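Side-chain contacts in acyl-[acyl-carrier-protein]--UDP-N-acetylglucosamine O-acyltransferase (Acinetobacter baumannii, PDB 4E6U), which catalyses transfer of an acyl chain from acyl carrier protein to UDP-N-acetylglucosamine, probably the first step of lipid A synthesis: residues 105-110 and 144-149; 160-165 and 259-264; 183-188 and 253-258; 218-223 and 236-241. One frame throughout, in Å; residues are numbered along the deposited sequence.

Overall arrangement
Followed from the N terminus, the chain winds through a left-handed parallel beta-helix and ends in a helical domain. Interaction 1 closes first: after 33 intervening residues, the loop before strand 110-113 is joined to the turn before strand 148-149. Interaction 2 opens after it and closes last, bringing the segment after helix 250-258 back to a corner of the beta-helix. Within that long excursion lies interaction 3, which joins the end of the beta-helix to helix 250-258, and within interaction 3 lies interaction 4, a pairing of helices 211-225 and 231-241. Interactions 1 and 2 touch through H146 and F164, while I253 packs on I238 between interactions 3 and 4.

Interaction 1: residues 105-110 and 144-149; sequences VQDNAL and AGHVHI. With EDO (1,2-ethanediol), chain L.
D107 reaches the imidazole of H146 with one carboxylate oxygen, and this single bond carries the direct contact. The H146 ND1 to D107 OD2 distance is 2.8 Å, and the N-H...O angle of 176° makes the bond almost straight. OD2 lies nearly in the ring plane of H146, whereas the nitrogen meets OD2 on its anti side, somewhat out of the carboxylate plane; the two flat groups are turned 22° from one another. D107 presents its acid this way because CG stands opposite the backbone N (chi1 -164°), and its CB also lies in plane at the ring edge, 3.8 Å from ND1 of H146.

The contact spans two coils of the left-handed parallel beta-helix: strands 110-113 and 148-149 lie two places apart in one sheet, with strand 130-131 between them, and the touching residues sit just before each. The second of these corners is a type II turn from A144 to V147, with H146 in its third position.

The H146 ring is closely packed by its own chain: F164 stacks on it and H127 meets it edge-to-face. Toward H148 the contact loosens, for here a water intervenes, 2.8 Å from D107 OD2 and 3.0 Å from H148 NE2. Farther along, an ethanediol, probably from the crystallisation liquor, donates through O2 to I149 O at 2.7 Å.

Interaction 2: residues 160-165 and 259-264; sequences GIHQFC and SERGIV. With EDO (1,2-ethanediol), chain I.
With CG of H162 anti to the backbone N (chi1 -168°) and the R261 chain bent at chi3 (55°), the imidazole and the guanidinium meet face against face obliquely, their planes 31° apart. This joins the segment following the last helix to a corner of the left-handed parallel beta-helix, where H162 to C165 form a type II turn closed by C165 N to H162 O.

The two side chains cross at about a right angle. H162 ND1 sits 3.3 Å above the guanidinium plane, over its centre, while R261 NH2 lies over one face of the ring. ND1 and NH2 are not hydrogen-bonded. Instead, H162 ND1 donates to Q163 O at 3.1 Å, in the carbonyl plane and on a lone pair, which helps fix the rotation of the imidazole. The same carbonyl oxygen, Q163 O, lies 3.2 Å from R261 CD. R261 finds its stronger polar partner elsewhere, NE donating to L180 O, and C165 SG rests 3.7 Å from NE of R261.

An ethanediol, probably from the crystallisation liquor, takes a weak bond from Q163 NE2. Two waters link F164 O to E260, one of them by way of the glutamate carboxylate. The other donates to F164 O at 2.9 Å and accepts from the backbone N of E260 at 3.1 Å.

Interaction 3: residues 183-188 and 253-258; sequences VPAYVM and IDSLEQ
P184 lies against S255, its CB 3.6 Å from the serine CB, where the two CA atoms come within 5.1 Å of each other. The short serine side chain is consistent with so close an approach. S255 OG stands opposite its own carbonyl carbon (chi1 -63°), which aims the hydroxyl at the next residue of the facing segment: A185 N donates to S255 OG at 3.0 Å, with an N-H...O angle of 161°. The buried hydroxyl has two acceptors as well, D168 OD2, its stronger partner, and L251 O one helical turn back, which share or compete for its single proton. With three polar partners around the oxygen, its rotation is probably limited.

P184 opens a type II turn that runs to V187, with V187 N bonded to P184 O, and the chain then enters strand 187-191 at the end of the left-handed beta-helix. Helix 250-258 of the C-terminal helical domain packs across that turn. Beside the polar bond the fit is apolar: P184 CG meets L256 CD1 at 4.0 Å, the two side chains meeting at a slant, and L256 goes on to touch I224 and I235 of neighbouring helices. Within the turn, the A185 methyl sits 3.8 Å above one face of the Y186 ring, displaced toward its rim, while the hydroxyl of Y186 bonds to E248 O.

Interaction 4: residues 218-223 and 236-241; sequences REAYKL and DQIKSE
A220 and L223 on one helix meet I238 and Q237 on the other, and the four side chains make a wholly carbon-to-carbon contact. It is an antiparallel helix pair of the C-terminal helical domain: the N-to-C directions of segments 218-223 and 236-241 differ by 152°, and their axes approach to 9.9 Å. The nearest CA pair, A220 and I238 at 6.0 Å, lies at the small alanine, consistent with its letting the helices come close. I238 covers the A220 methyl with the longer of its branches: CG1 leaves opposite the carbonyl carbon (chi1 -65°), so that CG1 and CD1 both rest on the methyl, CD1 at 3.9 Å from A220 CB.

One turn along, L223 straddles Q237, its CD1 and CD2 each 3.8 Å from Q237 CB, as the two side chains cross at about a right angle. The Q237 chain turns sharply at chi2 (-54°), which takes the amide away from the leucine and leaves CB and CG to do the touching.

Beyond this first shell, helix 250-258 backs the pair, with L252 on A220 and I253 on I238, while I242 touches L223 and L229 touches Q237. Between these outer neighbours L223 and I238 slide past one another in opposite directions, L223 CD1 reaching I238 CG1 at 4.1 Å.

Interaction 1: residues 105-110 and 144-149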
loop_
_atom_site.group_PDB
_atom_site.type_symbol
_atom_site.label_atom_id
_atom_site.label_comp_id
_atom_site.label_asym_id
_atom_site.label_seq_id
_atom_site.Cartn_x
_atom_site.Cartn_y
_atom_site.Cartn_z
ATOM N N VAL A 105 -26.415 -3.215 3.728
ATOM C CA VAL A 105 -27.661 -3.720 4.313
ATOM C C VAL A 105 -27.680 -5.235 4.467
ATOM O O VAL A 105 -28.394 -5.745 5.322
ATOM C CB VAL A 105 -28.927 -3.224 3.582
ATOM C CG1 VAL A 105 -29.053 -1.710 3.739
ATOM C CG2 VAL A 105 -28.941 -3.657 2.116
ATOM N N GLN A 106 -26.873 -5.928 3.667
ATOM C CA GLN A 106 -26.757 -7.395 3.746
ATOM C C GLN A 106 -26.226 -7.882 5.091
ATOM O O GLN A 106 -26.432 -9.035 5.467
ATOM C CB GLN A 106 -25.889 -7.939 2.613
ATOM C CG GLN A 106 -26.547 -7.911 1.225
ATOM C CD GLN A 106 -26.526 -6.540 0.553
ATOM O OE1 GLN A 106 -25.920 -5.591 1.053
ATOM N NE2 GLN A 106 -27.194 -6.433 -0.587
ATOM N N ASP A 107 -25.514 -7.012 5.805
ATOM C CA ASP A 107 -25.035 -7.323 7.138
ATOM C C ASP A 107 -25.891 -6.576 8.171
ATOM O O ASP A 107 -27.008 -7.011 8.470
ATOM C CB ASP A 107 -23.526 -6.991 7.228
ATOM C CG ASP A 107 -22.838 -7.617 8.435
ATOM O OD1 ASP A 107 -23.497 -7.893 9.466
ATOM O OD2 ASP A 107 -21.602 -7.812 8.368
ATOM N N ASN A 108 -25.413 -5.446 8.686
ATOM C CA ASN A 108 -26.143 -4.674 9.693
ATOM C C ASN A 108 -26.070 -3.165 9.419
ATOM O O ASN A 108 -26.316 -2.347 10.312
ATOM C CB ASN A 108 -25.592 -4.995 11.093
ATOM C CG ASN A 108 -26.460 -4.446 12.227
ATOM O OD1 ASN A 108 -27.690 -4.448 12.147
ATOM N ND2 ASN A 108 -25.811 -3.981 13.289
ATOM N N ALA A 109 -25.699 -2.815 8.184
ATOM C CA ALA A 109 -25.722 -1.411 7.728
ATOM C C ALA A 109 -24.796 -0.516 8.553
ATOM O O ALA A 109 -25.031 0.681 8.683
ATOM C CB ALA A 109 -27.167 -0.875 7.713
ATOM N N LEU A 110 -23.726 -1.096 9.081
ATOM C CA LEU A 110 -22.878 -0.360 10.025
ATOM C C LEU A 110 -21.448 -0.868 10.042
ATOM O O LEU A 110 -21.179 -2.049 10.254
ATOM C CB LEU A 110 -23.469 -0.435 11.443
ATOM C CG LEU A 110 -22.668 0.239 12.561
ATOM C CD1 LEU A 110 -22.652 1.740 12.377
ATOM C CD2 LEU A 110 -23.263 -0.138 13.930
ATOM N N ALA A 144 -10.464 -6.168 5.070
ATOM C CA ALA A 144 -11.544 -6.367 4.115
ATOM C C ALA A 144 -12.913 -6.456 4.801
ATOM O O ALA A 144 -13.037 -6.307 6.015
ATOM C CB ALA A 144 -11.261 -7.600 3.238
ATOM N N GLY A 145 -13.940 -6.675 3.992
ATOM C CA GLY A 145 -15.310 -6.568 4.481
ATOM C C GLY A 145 -15.688 -7.504 5.610
ATOM O O GLY A 145 -15.277 -8.661 5.636
ATOM N N HIS A 146 -16.510 -7.010 6.529
ATOM C CA HIS A 146 -17.119 -7.837 7.591
ATOM C C HIS A 146 -16.117 -8.435 8.565
ATOM O O HIS A 146 -16.428 -9.399 9.263
ATOM C CB HIS A 146 -17.995 -8.993 7.018
ATOM C CG HIS A 146 -18.845 -8.611 5.844
ATOM N ND1 HIS A 146 -20.139 -8.153 5.978
ATOM C CD2 HIS A 146 -18.602 -8.665 4.513
ATOM C CE1 HIS A 146 -20.651 -7.927 4.780
ATOM N NE2 HIS A 146 -19.738 -8.224 3.874
ATOM N N VAL A 147 -14.911 -7.882 8.630
ATOM C CA VAL A 147 -13.909 -8.364 9.569
ATOM C C VAL A 147 -14.192 -7.850 10.973
ATOM O O VAL A 147 -14.554 -6.671 11.163
ATOM C CB VAL A 147 -12.463 -7.954 9.111
ATOM C CG1 VAL A 147 -11.420 -8.193 10.199
ATOM C CG2 VAL A 147 -12.083 -8.706 7.854
ATOM N N HIS A 148 -14.041 -8.714 11.973
ATOM C CA HIS A 148 -14.208 -8.303 13.357
ATOM C C HIS A 148 -12.869 -8.366 14.068
ATOM O O HIS A 148 -12.227 -9.418 14.091
ATOM C CB HIS A 148 -15.259 -9.178 14.073
ATOM C CG HIS A 148 -16.641 -9.070 13.497
ATOM N ND1 HIS A 148 -17.696 -9.839 13.951
ATOM C CD2 HIS A 148 -17.150 -8.289 12.511
ATOM C CE1 HIS A 148 -18.783 -9.547 13.259
ATOM N NE2 HIS A 148 -18.481 -8.606 12.381
ATOM N N ILE A 149 -12.442 -7.232 14.620
ATOM C CA ILE A 149 -11.196 -7.094 15.369
ATOM C C ILE A 149 -11.564 -6.758 16.813
ATOM O O ILE A 149 -12.411 -5.888 17.070
ATOM C CB ILE A 149 -10.285 -5.985 14.770
ATOM C CG1 ILE A 149 -10.213 -6.053 13.228
ATOM C CG2 ILE A 149 -8.924 -5.976 15.454
ATOM C CD1 ILE A 149 -9.058 -6.868 12.660
HETATM C C1 EDO L . -15.474 -8.265 18.182
HETATM O O1 EDO L . -14.190 -8.782 18.565
HETATM C C2 EDO L . -15.329 -6.870 17.577
HETATM O O2 EDO L . -14.709 -5.979 18.518
HETATM O O HOH W 1 -20.205 -6.993 10.601
#

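Interaction 2: residues 160-165 and 259-264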
loop_
_atom_site.group_PDB
_atom_site.type_symbol
_atom_site.label_atom_id
_atom_site.label_comp_id
_atom_site.label_asym_id
_atom_site.label_seq_id
_atom_site.Cartn_x
_atom_site.Cartn_y
_atom_site.Cartn_z
ATOM N N GLY A 160 -2.766 -7.765 5.062
ATOM C CA GLY A 160 -4.143 -7.816 4.588
ATOM C C GLY A 160 -4.925 -8.844 5.366
ATOM O O GLY A 160 -4.428 -9.945 5.642
ATOM N N ILE A 161 -6.155 -8.498 5.708
ATOM C CA ILE A 161 -7.052 -9.408 6.405
ATOM C C ILE A 161 -8.257 -9.674 5.524
ATOM O O ILE A 161 -9.003 -8.768 5.195
ATOM C CB ILE A 161 -7.470 -8.847 7.756
ATOM C CG1 ILE A 161 -6.220 -8.497 8.574
ATOM C CG2 ILE A 161 -8.365 -9.875 8.499
ATOM C CD1 ILE A 161 -6.498 -7.732 9.830
ATOM N N HIS A 162 -8.434 -10.935 5.143
ATOM C CA HIS A 162 -9.497 -11.382 4.242
ATOM C C HIS A 162 -10.898 -11.185 4.828
ATOM O O HIS A 162 -11.090 -11.236 6.044
ATOM C CB HIS A 162 -9.263 -12.881 3.947
ATOM C CG HIS A 162 -10.084 -13.446 2.823
ATOM N ND1 HIS A 162 -11.349 -13.972 3.002
ATOM C CD2 HIS A 162 -9.788 -13.621 1.512
ATOM C CE1 HIS A 162 -11.804 -14.420 1.841
ATOM N NE2 HIS A 162 -10.877 -14.218 0.921
ATOM N N GLN A 163 -11.866 -10.969 3.944
ATOM C CA GLN A 163 -13.278 -10.796 4.354
ATOM C C GLN A 163 -13.755 -11.867 5.332
ATOM O O GLN A 163 -13.382 -13.050 5.223
ATOM C CB GLN A 163 -14.203 -10.735 3.132
ATOM C CG GLN A 163 -14.107 -11.963 2.240
ATOM C CD GLN A 163 -15.153 -12.023 1.132
ATOM O OE1 GLN A 163 -15.983 -11.134 0.985
ATOM N NE2 GLN A 163 -15.106 -13.092 0.347
ATOM N N PHE A 164 -14.536 -11.428 6.313
ATOM C CA PHE A 164 -15.199 -12.295 7.303
ATOM C C PHE A 164 -14.287 -12.873 8.367
ATOM O O PHE A 164 -14.764 -13.539 9.292
ATOM C CB PHE A 164 -16.026 -13.422 6.647
ATOM C CG PHE A 164 -17.155 -12.919 5.811
ATOM C CD1 PHE A 164 -18.319 -12.452 6.418
ATOM C CD2 PHE A 164 -17.061 -12.904 4.427
ATOM C CE1 PHE A 164 -19.383 -11.981 5.635
ATOM C CE2 PHE A 164 -18.112 -12.425 3.651
ATOM C CZ PHE A 164 -19.263 -11.966 4.264
ATOM N N CYS A 165 -12.986 -12.616 8.284
ATOM C CA CYS A 165 -12.093 -13.090 9.335
ATOM C C CYS A 165 -12.330 -12.408 10.684
ATOM O O CYS A 165 -12.864 -11.288 10.754
ATOM C CB CYS A 165 -10.633 -12.903 8.929
ATOM S SG CYS A 165 -10.090 -14.020 7.621
ATOM N N SER A 259 -15.651 -18.835 15.392
ATOM C CA SER A 259 -15.029 -18.882 14.075
ATOM C C SER A 259 -15.991 -19.280 12.954
ATOM O O SER A 259 -16.770 -20.214 13.106
ATOM C CB SER A 259 -13.840 -19.840 14.102
ATOM O OG SER A 259 -13.191 -19.881 12.841
ATOM N N GLU A 260 -15.930 -18.555 11.837
ATOM C CA GLU A 260 -16.691 -18.896 10.636
ATOM C C GLU A 260 -15.790 -19.407 9.515
ATOM O O GLU A 260 -16.179 -20.279 8.742
ATOM C CB GLU A 260 -17.511 -17.693 10.159
ATOM C CG GLU A 260 -18.759 -17.456 11.000
ATOM C CD GLU A 260 -19.566 -16.238 10.577
ATOM O OE1 GLU A 260 -20.468 -15.854 11.357
ATOM O OE2 GLU A 260 -19.314 -15.664 9.484
ATOM N N ARG A 261 -14.578 -18.872 9.434
ATOM C CA ARG A 261 -13.668 -19.242 8.357
ATOM C C ARG A 261 -12.684 -20.325 8.764
ATOM O O ARG A 261 -11.831 -20.724 7.965
ATOM C CB ARG A 261 -12.928 -18.009 7.858
ATOM C CG ARG A 261 -13.843 -17.085 7.085
ATOM C CD ARG A 261 -13.087 -15.965 6.423
ATOM N NE ARG A 261 -12.002 -16.436 5.560
ATOM C CZ ARG A 261 -12.147 -16.875 4.313
ATOM N NH1 ARG A 261 -13.350 -16.931 3.741
ATOM N NH2 ARG A 261 -11.076 -17.273 3.634
ATOM N N GLY A 262 -12.805 -20.804 10.001
ATOM C CA GLY A 262 -11.767 -21.648 10.563
ATOM C C GLY A 262 -10.618 -20.771 11.047
ATOM O O GLY A 262 -10.698 -19.546 10.969
ATOM N N ILE A 263 -9.548 -21.389 11.534
ATOM C CA ILE A 263 -8.442 -20.637 12.143
ATOM C C ILE A 263 -7.095 -20.807 11.414
ATOM O O ILE A 263 -6.871 -21.817 10.734
ATOM C CB ILE A 263 -8.321 -20.941 13.666
ATOM C CG1 ILE A 263 -7.962 -22.411 13.895
ATOM C CG2 ILE A 263 -9.623 -20.575 14.413
ATOM C CD1 ILE A 263 -7.543 -22.712 15.326
ATOM N N VAL A 264 -6.211 -19.815 11.555
ATOM C CA VAL A 264 -4.878 -19.805 10.924
ATOM C C VAL A 264 -3.920 -20.782 11.588
ATOM O O VAL A 264 -3.782 -20.785 12.813
ATOM C CB VAL A 264 -4.200 -18.398 10.957
ATOM C CG1 VAL A 264 -4.940 -17.408 10.094
ATOM C CG2 VAL A 264 -4.048 -17.877 12.396
HETATM C C1 EDO I . -14.073 -16.614 -0.083
HETATM O O1 EDO I . -14.808 -15.836 0.868
HETATM C C2 EDO I . -13.879 -18.023 0.465
HETATM O O2 EDO I . -12.480 -18.287 0.608
HETATM O O HOH W 2 -14.475 -16.077 10.635
HETATM O O HOH W 3 -17.512 -13.706 9.831
#

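Interaction 3: residues 183-188 and 253-258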
loop_
_atom_site.group_PDB
_atom_site.type_symbol
_atom_site.label_atom_id
_atom_site.label_comp_id
_atom_site.label_asym_id
_atom_site.label_seq_id
_atom_site.Cartn_x
_atom_site.Cartn_y
_atom_site.Cartn_z
ATOM N N VAL A 183 -7.730 -15.411 13.627
ATOM C CA VAL A 183 -6.584 -15.405 14.520
ATOM C C VAL A 183 -7.111 -15.333 15.939
ATOM O O VAL A 183 -7.656 -14.315 16.355
ATOM C CB VAL A 183 -5.616 -14.236 14.225
ATOM C CG1 VAL A 183 -4.421 -14.253 15.187
ATOM C CG2 VAL A 183 -5.134 -14.315 12.777
ATOM N N PRO A 184 -6.957 -16.422 16.699
ATOM C CA PRO A 184 -7.531 -16.430 18.040
ATOM C C PRO A 184 -6.859 -15.472 19.015
ATOM O O PRO A 184 -5.746 -14.970 18.760
ATOM C CB PRO A 184 -7.327 -17.894 18.491
ATOM C CG PRO A 184 -7.219 -18.653 17.240
ATOM C CD PRO A 184 -6.467 -17.753 16.296
ATOM N N ALA A 185 -7.537 -15.236 20.137
ATOM C CA ALA A 185 -7.039 -14.381 21.207
ATOM C C ALA A 185 -5.632 -14.776 21.599
ATOM O O ALA A 185 -5.319 -15.975 21.674
ATOM C CB ALA A 185 -7.970 -14.456 22.434
ATOM N N TYR A 186 -4.770 -13.782 21.833
ATOM C CA TYR A 186 -3.374 -13.977 22.267
ATOM C C TYR A 186 -2.414 -14.554 21.228
ATOM O O TYR A 186 -1.233 -14.691 21.517
ATOM C CB TYR A 186 -3.260 -14.882 23.510
ATOM C CG TYR A 186 -4.277 -14.659 24.580
ATOM C CD1 TYR A 186 -4.301 -13.476 25.313
ATOM C CD2 TYR A 186 -5.211 -15.655 24.885
ATOM C CE1 TYR A 186 -5.242 -13.273 26.317
ATOM C CE2 TYR A 186 -6.149 -15.470 25.881
ATOM C CZ TYR A 186 -6.164 -14.282 26.597
ATOM O OH TYR A 186 -7.099 -14.116 27.590
ATOM N N VAL A 187 -2.891 -14.895 20.033
ATOM C CA VAL A 187 -2.054 -15.629 19.085
ATOM C C VAL A 187 -1.166 -14.710 18.242
ATOM O O VAL A 187 -1.596 -13.621 17.838
ATOM C CB VAL A 187 -2.908 -16.585 18.202
ATOM C CG1 VAL A 187 -2.103 -17.171 17.065
ATOM C CG2 VAL A 187 -3.498 -17.731 19.074
ATOM N N MET A 188 0.074 -15.134 18.019
ATOM C CA MET A 188 0.978 -14.483 17.077
ATOM C C MET A 188 0.862 -15.213 15.762
ATOM O O MET A 188 1.084 -16.426 15.716
ATOM C CB MET A 188 2.416 -14.565 17.573
ATOM C CG MET A 188 2.562 -14.268 19.026
ATOM S SD MET A 188 4.095 -13.464 19.542
ATOM C CE MET A 188 4.199 -12.073 18.408
ATOM N N ILE A 253 -11.302 -19.989 23.929
ATOM C CA ILE A 253 -12.503 -20.768 23.685
ATOM C C ILE A 253 -13.491 -19.990 22.806
ATOM O O ILE A 253 -13.987 -20.512 21.817
ATOM C CB ILE A 253 -13.159 -21.220 25.011
ATOM C CG1 ILE A 253 -12.247 -22.246 25.709
ATOM C CG2 ILE A 253 -14.529 -21.826 24.744
ATOM C CD1 ILE A 253 -12.598 -22.503 27.177
ATOM N N ASP A 254 -13.707 -18.718 23.145
ATOM C CA ASP A 254 -14.593 -17.851 22.371
ATOM C C ASP A 254 -14.140 -17.766 20.915
ATOM O O ASP A 254 -14.948 -17.874 20.008
ATOM C CB ASP A 254 -14.631 -16.432 22.948
ATOM C CG ASP A 254 -15.318 -16.337 24.304
ATOM O OD1 ASP A 254 -16.101 -17.246 24.692
ATOM O OD2 ASP A 254 -15.072 -15.312 24.981
ATOM N N SER A 255 -12.837 -17.565 20.687
ATOM C CA SER A 255 -12.317 -17.533 19.314
ATOM C C SER A 255 -12.719 -18.766 18.513
ATOM O O SER A 255 -13.147 -18.673 17.364
ATOM C CB SER A 255 -10.788 -17.439 19.317
ATOM O OG SER A 255 -10.340 -16.239 19.912
ATOM N N LEU A 256 -12.546 -19.938 19.120
ATOM C CA LEU A 256 -12.799 -21.171 18.399
ATOM C C LEU A 256 -14.288 -21.425 18.200
ATOM O O LEU A 256 -14.697 -21.917 17.156
ATOM C CB LEU A 256 -12.126 -22.338 19.115
ATOM C CG LEU A 256 -10.679 -22.635 18.653
ATOM C CD1 LEU A 256 -9.716 -21.424 18.644
ATOM C CD2 LEU A 256 -10.122 -23.745 19.529
ATOM N N GLU A 257 -15.090 -21.025 19.181
ATOM C CA GLU A 257 -16.541 -21.190 19.082
ATOM C C GLU A 257 -17.166 -20.225 18.078
ATOM O O GLU A 257 -18.153 -20.550 17.424
ATOM C CB GLU A 257 -17.184 -21.032 20.461
ATOM C CG GLU A 257 -16.804 -22.200 21.377
ATOM C CD GLU A 257 -17.515 -22.243 22.714
ATOM O OE1 GLU A 257 -17.877 -21.185 23.275
ATOM O OE2 GLU A 257 -17.689 -23.377 23.220
ATOM N N GLN A 258 -16.561 -19.048 17.931
ATOM C CA GLN A 258 -17.148 -17.991 17.096
ATOM C C GLN A 258 -16.673 -18.030 15.651
ATOM O O GLN A 258 -17.235 -17.361 14.775
ATOM C CB GLN A 258 -16.866 -16.625 17.717
ATOM C CG GLN A 258 -17.652 -16.387 18.989
ATOM C CD GLN A 258 -17.131 -15.222 19.811
ATOM O OE1 GLN A 258 -16.156 -14.556 19.437
ATOM N NE2 GLN A 258 -17.771 -14.973 20.944
#

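Interaction 4: residues 218-223 and 236-241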
loop_
_atom_site.group_PDB
_atom_site.type_symbol
_atom_site.label_atom_id
_atom_site.label_comp_id
_atom_site.label_asym_id
_atom_site.label_seq_id
_atom_site.Cartn_x
_atom_site.Cartn_y
_atom_site.Cartn_z
ATOM N N ARG A 218 -0.160 -21.352 27.075
ATOM C CA ARG A 218 0.769 -22.122 26.248
ATOM C C ARG A 218 0.288 -23.559 26.053
ATOM O O ARG A 218 0.382 -24.102 24.955
ATOM C CB ARG A 218 2.174 -22.092 26.834
ATOM C CG ARG A 218 2.801 -20.699 26.754
ATOM C CD ARG A 218 4.088 -20.593 27.528
ATOM N NE ARG A 218 5.190 -21.250 26.837
ATOM C CZ ARG A 218 6.474 -20.979 27.055
ATOM N NH1 ARG A 218 6.820 -20.052 27.944
ATOM N NH2 ARG A 218 7.413 -21.635 26.382
ATOM N N GLU A 219 -0.254 -24.155 27.115
ATOM C CA GLU A 219 -0.826 -25.500 27.001
ATOM C C GLU A 219 -2.048 -25.490 26.097
ATOM O O GLU A 219 -2.211 -26.370 25.251
ATOM C CB GLU A 219 -1.196 -26.060 28.381
ATOM C CG GLU A 219 -0.006 -26.286 29.313
ATOM C CD GLU A 219 -0.435 -26.659 30.723
ATOM O OE1 GLU A 219 0.360 -27.327 31.418
ATOM O OE2 GLU A 219 -1.562 -26.296 31.134
ATOM N N ALA A 220 -2.877 -24.449 26.235
ATOM C CA ALA A 220 -4.025 -24.300 25.371
ATOM C C ALA A 220 -3.606 -24.180 23.904
ATOM O O ALA A 220 -4.219 -24.786 23.020
ATOM C CB ALA A 220 -4.868 -23.087 25.808
ATOM N N TYR A 221 -2.548 -23.398 23.665
ATOM C CA TYR A 221 -1.997 -23.246 22.322
ATOM C C TYR A 221 -1.585 -24.613 21.755
ATOM O O TYR A 221 -1.895 -24.939 20.609
ATOM C CB TYR A 221 -0.806 -22.270 22.333
ATOM C CG TYR A 221 -0.236 -22.060 20.958
ATOM C CD1 TYR A 221 -0.640 -20.972 20.183
ATOM C CD2 TYR A 221 0.673 -22.959 20.414
ATOM C CE1 TYR A 221 -0.136 -20.779 18.894
ATOM C CE2 TYR A 221 1.182 -22.776 19.122
ATOM C CZ TYR A 221 0.770 -21.679 18.381
ATOM O OH TYR A 221 1.267 -21.506 17.102
ATOM N N LYS A 222 -0.886 -25.409 22.561
ATOM C CA LYS A 222 -0.472 -26.723 22.099
ATOM C C LYS A 222 -1.667 -27.599 21.748
ATOM O O LYS A 222 -1.648 -28.296 20.723
ATOM C CB LYS A 222 0.370 -27.424 23.150
ATOM C CG LYS A 222 1.756 -26.860 23.366
ATOM C CD LYS A 222 2.425 -27.622 24.499
ATOM C CE LYS A 222 3.880 -27.876 24.223
ATOM N NZ LYS A 222 4.382 -29.002 25.058
ATOM N N LEU A 223 -2.706 -27.572 22.593
ATOM C CA LEU A 223 -3.929 -28.313 22.278
ATOM C C LEU A 223 -4.583 -27.905 20.970
ATOM O O LEU A 223 -5.041 -28.747 20.203
ATOM C CB LEU A 223 -4.938 -28.213 23.422
ATOM C CG LEU A 223 -4.557 -29.003 24.682
ATOM C CD1 LEU A 223 -5.278 -28.431 25.875
ATOM C CD2 LEU A 223 -4.876 -30.504 24.508
ATOM N N ASP A 236 -12.843 -28.701 24.369
ATOM C CA ASP A 236 -13.192 -29.617 25.462
ATOM C C ASP A 236 -12.011 -29.783 26.414
ATOM O O ASP A 236 -12.170 -29.798 27.645
ATOM C CB ASP A 236 -13.632 -30.983 24.921
ATOM C CG ASP A 236 -15.005 -30.961 24.258
ATOM O OD1 ASP A 236 -15.832 -30.076 24.590
ATOM O OD2 ASP A 236 -15.259 -31.842 23.411
ATOM N N GLN A 237 -10.802 -29.915 25.872
ATOM C CA GLN A 237 -9.619 -30.070 26.718
ATOM C C GLN A 237 -9.285 -28.823 27.515
ATOM O O GLN A 237 -8.883 -28.906 28.680
ATOM C CB GLN A 237 -8.407 -30.515 25.889
ATOM C CG GLN A 237 -8.598 -31.897 25.238
ATOM C CD GLN A 237 -8.985 -32.964 26.252
ATOM O OE1 GLN A 237 -8.387 -33.050 27.331
ATOM N NE2 GLN A 237 -9.995 -33.772 25.911
ATOM N N ILE A 238 -9.462 -27.655 26.895
ATOM C CA ILE A 238 -9.188 -26.403 27.591
ATOM C C ILE A 238 -10.185 -26.212 28.745
ATOM O O ILE A 238 -9.795 -25.845 29.855
ATOM C CB ILE A 238 -9.194 -25.201 26.602
ATOM C CG1 ILE A 238 -8.040 -25.351 25.607
ATOM C CG2 ILE A 238 -9.032 -23.880 27.348
ATOM C CD1 ILE A 238 -8.180 -24.445 24.367
ATOM N N LYS A 239 -11.451 -26.503 28.467
ATOM C CA LYS A 239 -12.507 -26.418 29.489
ATOM C C LYS A 239 -12.227 -27.329 30.674
ATOM O O LYS A 239 -12.367 -26.918 31.827
ATOM C CB LYS A 239 -13.857 -26.800 28.897
ATOM C CG LYS A 239 -14.531 -25.732 28.089
ATOM C CD LYS A 239 -15.939 -26.191 27.720
ATOM C CE LYS A 239 -16.675 -25.162 26.891
ATOM N NZ LYS A 239 -18.018 -25.679 26.486
ATOM N N SER A 240 -11.825 -28.565 30.386
ATOM C CA SER A 240 -11.566 -29.586 31.415
ATOM C C SER A 240 -10.405 -29.214 32.322
ATOM O O SER A 240 -10.519 -29.223 33.566
ATOM C CB SER A 240 -11.252 -30.939 30.718
ATOM O OG SER A 240 -10.999 -31.985 31.663
ATOM N N GLU A 241 -9.273 -28.894 31.707
ATOM C CA GLU A 241 -8.010 -28.891 32.412
ATOM C C GLU A 241 -7.390 -27.528 32.681
ATOM O O GLU A 241 -6.544 -27.401 33.564
ATOM C CB GLU A 241 -6.984 -29.771 31.681
ATOM C CG GLU A 241 -7.397 -31.245 31.529
ATOM C CD GLU A 241 -7.582 -31.940 32.867
ATOM O OE1 GLU A 241 -6.611 -32.069 33.637
ATOM O OE2 GLU A 241 -8.708 -32.325 33.127
#